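Local coordinates for SAM-dependent O-methyltransferase (Leptospira interrogans, PDB 2HNK) that transfers a methyl group from S-adenosylmethionine to an oxygen atom of its acceptor substrate, as an O-methyltransferase with a modified Rossmann fold, at the interface of chains A and B. Coordinates in Å, arbitrary orientation; residue numbers count along the deposited sequence, not the author numbering. Chains: chain A/B, SAM-dependent O-methyltransferase.

The interface of chains A and B. Residues chain A 22, 57; chain B 215, 229.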
ATOM      1  N   ARG A  22       0.690   4.726  16.261  1.00 34.11           N
ATOM      2  CA  ARG A  22       1.508   4.555  17.454  1.00 34.54           C
ATOM      3  C   ARG A  22       2.731   5.461  17.265  1.00 34.02           C
ATOM      4  O   ARG A  22       3.796   5.012  16.827  1.00 33.98           O
ATOM      5  CB  ARG A  22       1.951   3.088  17.636  1.00 34.63           C
ATOM      6  CG  ARG A  22       0.938   1.984  17.236  1.00 36.00           C
ATOM      7  CD  ARG A  22       1.533   0.573  17.500  1.00 35.89           C
ATOM      8  NE  ARG A  22       0.712  -0.552  17.029  1.00 37.67           N
ATOM      9  CZ  ARG A  22       1.156  -1.812  16.910  1.00 38.85           C
ATOM     10  NH1 ARG A  22       2.417  -2.113  17.225  1.00 39.54           N
ATOM     11  NH2 ARG A  22       0.353  -2.782  16.471  1.00 36.52           N
ATOM     12  N   LYS A  57       9.017  -1.458   4.712  1.00 23.50           N
ATOM     13  CA  LYS A  57       9.325  -2.795   5.232  1.00 23.71           C
ATOM     14  C   LYS A  57       8.832  -3.891   4.297  1.00 23.51           C
ATOM     15  O   LYS A  57       9.567  -4.815   3.974  1.00 23.99           O
ATOM     16  CB  LYS A  57       8.730  -2.968   6.630  1.00 23.72           C
ATOM     17  CG  LYS A  57       9.300  -1.988   7.636  1.00 24.05           C
ATOM     18  CD  LYS A  57       8.824  -2.268   9.039  1.00 24.09           C
ATOM     19  CE  LYS A  57       9.519  -1.343   9.998  1.00 24.61           C
ATOM     20  NZ  LYS A  57       8.888  -1.369  11.332  1.00 27.15           N
TER
ATOM     21  N   ASP B 215       2.824  -4.487  12.773  1.00 27.43           N
ATOM     22  CA  ASP B 215       2.606  -3.063  12.502  1.00 27.52           C
ATOM     23  C   ASP B 215       1.364  -2.925  11.651  1.00 26.77           C
ATOM     24  O   ASP B 215       1.031  -3.829  10.887  1.00 26.89           O
ATOM     25  CB  ASP B 215       3.798  -2.454  11.771  1.00 27.93           C
ATOM     26  CG  ASP B 215       5.025  -2.352  12.650  1.00 30.38           C
ATOM     27  OD1 ASP B 215       4.923  -1.709  13.721  1.00 33.11           O
ATOM     28  OD2 ASP B 215       6.087  -2.909  12.273  1.00 31.45           O
ATOM     29  N   ARG B 229       1.478  -5.961   8.935  1.00 25.06           N
ATOM     30  CA  ARG B 229       2.717  -6.687   8.689  1.00 26.32           C
ATOM     31  C   ARG B 229       3.237  -7.376   9.947  1.00 26.83           C
ATOM     32  O   ARG B 229       3.427  -6.738  10.976  1.00 26.69           O
ATOM     33  CB  ARG B 229       3.784  -5.756   8.097  1.00 26.16           C
ATOM     34  CG  ARG B 229       5.045  -6.471   7.662  1.00 26.80           C
ATOM     35  CD  ARG B 229       6.168  -5.488   7.379  1.00 27.77           C
ATOM     36  NE  ARG B 229       7.467  -6.161   7.335  1.00 28.37           N
ATOM     37  CZ  ARG B 229       8.297  -6.281   8.368  1.00 27.87           C
ATOM     38  NH1 ARG B 229       7.987  -5.769   9.556  1.00 26.73           N
ATOM     39  NH2 ARG B 229       9.448  -6.916   8.210  1.00 28.74           N
TER
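A:Lys57 reaches across to B:Asp215 and B:Arg229 in a small polar patch of a two-fold symmetric homodimer interface, where it probably helps hold a helix of one subunit against two strands of the other; the two-fold axis repeats the patch with the chains exchanged. This dimer may or may not be the working form in solution. The side-chain amine NZ of A:Lys57 forms a salt bridge with the carboxylate OD2 of B:Asp215 at 3.3 Å, and as a hydrogen bond the pair is weak. CG of A:Lys57 lies beside its own backbone N (chi1 -62°) and the chain then runs straight out, carrying NZ to the carboxylate; the side chains of A:Lys57 and B:Asp215 cross at about a right angle. Along the way the aliphatic stem passes over B:Arg229: CB of A:Lys57 sits 3.5 Å above one face of the guanidinium, toward its rim, and 3.7 Å from CD of B:Arg229. Farther out, CD of A:Lys57 packs 3.6 Å from NH1 of B:Arg229. The two like charges stay apart, with NZ of A:Lys57 4.8 Å from NH1 of B:Arg229, and B:Asp215 probably eases their proximity. A:Arg22 is a looser neighbour, its NH1 4.3 Å from OD1 of B:Asp215, where it could add a long-range attraction. A:Lys57 stands near the C-terminal end of helix 46-59, A:Arg22 in a loop between helices 10-18 and 25-35, and B:Asp215 and B:Arg229 on strands 214-219 and 225-230.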